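Microcin B17-processing protein McbB (Escherichia coli str. K-12 substr. MG1655, PDB 6GRH) is required to process the inactive precursor of the antibiotic microcin B17 into the active peptide, and carries a zinc ion bound by four cysteines. Local coordinates at residues Ser98-Asp103 against Ser123-Ile128. Sequence-based numbering, arbitrary orientation.
Sequences SVIISD and SHIIDI
Ile100 and Ile101 pair with Ile125 and Ile126 where two parallel strands meet at one margin of the chain's mixed sheet, the strands being joined as a beta-alpha-beta unit through helix 111-115. Their short axes diverge by 14° and approach to 4.7 Å, which establishes the parallel course. Five backbone hydrogen bonds confirm the register: Ser123 N to Ser98 O, Ile100 N to His124 O, Ile126 N to Ile100 O, Ser102 N to Ile126 O and Ile128 N to Ser102 O. Ile126 N to Ile100 O is the shortest at 2.7 Å and nearly straight, whereas Ile128 N reaches Ser102 O from well above the carbonyl plane, just beyond the paired strands. On one face Ile101 and Ile126 lie side by side, with Ile101 CG1 4.0 Å from Ile126 CB. An extended chi2 of 157° carries Ile126 CD1 back to Val99 CB, 4.1 Å away. Ile128 CD1 meets Ile101 CG2 at 3.8 Å, those two side chains crossing at about a right angle, while Ile128 CG2 packs on Asp103 CB. The other face carries Ile100 and Ile125, where the folded-back end of Ile125 (chi2 -56°) brings CD1 within 3.9 Å of Ile100 CB. A water donates to both Asp103 O, just past the first strand, and Asp127 OD1 at the end of the second, bridging the two segments there; Asp127 OD1 also accepts from Lys129 N. Strand 122-127 is outermost within this chain, and strand 97-102 is flanked on its other side by strand 139-144. Helix 150-160 covers Ile101 and Ile128 through Ile156, whereas Pro105 and Phe108 from the connecting segment pack on Ile125.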
loop_
_atom_site.group_PDB
_atom_site.type_symbol
_atom_site.label_atom_id
_atom_site.label_comp_id
_atom_site.label_asym_id
_atom_site.label_seq_id
_atom_site.Cartn_x
_atom_site.Cartn_y
_atom_site.Cartn_z
ATOM N N SER B 98 -5.512 -19.760 -27.761
ATOM C CA SER B 98 -6.269 -19.683 -26.518
ATOM C C SER B 98 -7.495 -20.613 -26.526
ATOM O O SER B 98 -8.067 -20.902 -27.588
ATOM C CB SER B 98 -6.727 -18.249 -26.290
ATOM O OG SER B 98 -5.633 -17.398 -25.991
ATOM N N VAL B 99 -7.876 -21.090 -25.342
ATOM C CA VAL B 99 -9.136 -21.800 -25.148
ATOM C C VAL B 99 -9.839 -21.146 -23.973
ATOM O O VAL B 99 -9.194 -20.678 -23.057
ATOM C CB VAL B 99 -8.967 -23.310 -24.900
ATOM C CG1 VAL B 99 -8.385 -23.993 -26.122
ATOM C CG2 VAL B 99 -8.095 -23.640 -23.704
ATOM N N ILE B 100 -11.161 -21.119 -24.010
ATOM C CA ILE B 100 -11.961 -20.653 -22.894
ATOM C C ILE B 100 -12.685 -21.855 -22.305
ATOM O O ILE B 100 -13.386 -22.571 -23.023
ATOM C CB ILE B 100 -12.960 -19.572 -23.316
ATOM C CG1 ILE B 100 -12.193 -18.351 -23.805
ATOM C CG2 ILE B 100 -13.857 -19.190 -22.126
ATOM C CD1 ILE B 100 -13.073 -17.253 -24.334
ATOM N N ILE B 101 -12.449 -22.118 -21.018
ATOM C CA ILE B 101 -13.121 -23.192 -20.288
ATOM C C ILE B 101 -14.076 -22.510 -19.321
ATOM O O ILE B 101 -13.677 -21.577 -18.577
ATOM C CB ILE B 101 -12.135 -24.127 -19.533
ATOM C CG1 ILE B 101 -11.128 -24.770 -20.501
ATOM C CG2 ILE B 101 -12.913 -25.215 -18.813
ATOM C CD1 ILE B 101 -10.082 -25.693 -19.896
ATOM N N SER B 102 -15.337 -22.918 -19.327
ATOM C CA SER B 102 -16.321 -22.194 -18.507
ATOM C C SER B 102 -17.482 -23.033 -18.075
ATOM O O SER B 102 -17.824 -24.018 -18.734
ATOM C CB SER B 102 -16.853 -20.976 -19.286
ATOM O OG SER B 102 -17.586 -20.100 -18.451
ATOM N N ASP B 103 -18.098 -22.619 -16.975
ATOM C CA ASP B 103 -19.390 -23.155 -16.546
ATOM C C ASP B 103 -20.557 -22.464 -17.223
ATOM O O ASP B 103 -21.685 -22.921 -17.094
ATOM C CB ASP B 103 -19.531 -23.132 -15.008
ATOM C CG ASP B 103 -19.568 -21.713 -14.391
ATOM O OD1 ASP B 103 -19.326 -20.687 -15.062
ATOM O OD2 ASP B 103 -19.801 -21.642 -13.155
ATOM N N SER B 123 -9.530 -21.145 -30.049
ATOM C CA SER B 123 -9.785 -22.369 -30.810
ATOM C C SER B 123 -11.040 -23.098 -30.354
ATOM O O SER B 123 -11.725 -23.684 -31.180
ATOM C CB SER B 123 -8.603 -23.342 -30.764
ATOM O OG SER B 123 -8.210 -23.589 -29.434
ATOM N N HIS B 124 -11.331 -23.076 -29.060
ATOM C CA HIS B 124 -12.429 -23.850 -28.511
ATOM C C HIS B 124 -13.027 -23.164 -27.307
ATOM O O HIS B 124 -12.286 -22.569 -26.522
ATOM C CB HIS B 124 -11.945 -25.225 -28.074
ATOM C CG HIS B 124 -11.472 -26.086 -29.198
ATOM N ND1 HIS B 124 -10.138 -26.203 -29.535
ATOM C CD2 HIS B 124 -12.155 -26.850 -30.084
ATOM C CE1 HIS B 124 -10.023 -27.026 -30.571
ATOM N NE2 HIS B 124 -11.231 -27.435 -30.917
ATOM N N ILE B 125 -14.353 -23.254 -27.185
ATOM C CA ILE B 125 -15.069 -22.968 -25.953
ATOM C C ILE B 125 -15.396 -24.313 -25.308
ATOM O O ILE B 125 -16.077 -25.134 -25.897
ATOM C CB ILE B 125 -16.386 -22.195 -26.191
ATOM C CG1 ILE B 125 -16.140 -20.955 -27.053
ATOM C CG2 ILE B 125 -17.000 -21.766 -24.851
ATOM C CD1 ILE B 125 -15.096 -19.976 -26.539
ATOM N N ILE B 126 -14.893 -24.546 -24.114
ATOM C CA ILE B 126 -15.046 -25.834 -23.457
ATOM C C ILE B 126 -15.954 -25.713 -22.220
ATOM O O ILE B 126 -15.766 -24.831 -21.368
ATOM C CB ILE B 126 -13.671 -26.412 -23.076
ATOM C CG1 ILE B 126 -12.810 -26.567 -24.323
ATOM C CG2 ILE B 126 -13.832 -27.768 -22.387
ATOM C CD1 ILE B 126 -11.329 -26.599 -24.047
ATOM N N ASP B 127 -16.941 -26.597 -22.134
ATOM C CA ASP B 127 -17.795 -26.671 -20.962
ATOM C C ASP B 127 -17.016 -27.398 -19.873
ATOM O O ASP B 127 -16.511 -28.493 -20.110
ATOM C CB ASP B 127 -19.105 -27.407 -21.274
ATOM C CG ASP B 127 -20.155 -27.276 -20.146
ATOM O OD1 ASP B 127 -19.786 -27.128 -18.962
ATOM O OD2 ASP B 127 -21.363 -27.347 -20.459
ATOM N N ILE B 128 -16.926 -26.802 -18.687
ATOM C CA ILE B 128 -16.277 -27.451 -17.552
ATOM C C ILE B 128 -16.850 -28.860 -17.235
ATOM O O ILE B 128 -16.121 -29.711 -16.763
ATOM C CB ILE B 128 -16.299 -26.546 -16.285
ATOM C CG1 ILE B 128 -15.345 -27.070 -15.215
ATOM C CG2 ILE B 128 -17.702 -26.409 -15.715
ATOM C CD1 ILE B 128 -13.883 -26.999 -15.623
HETATM O O HOH W 1 -21.327 -26.013 -16.981
#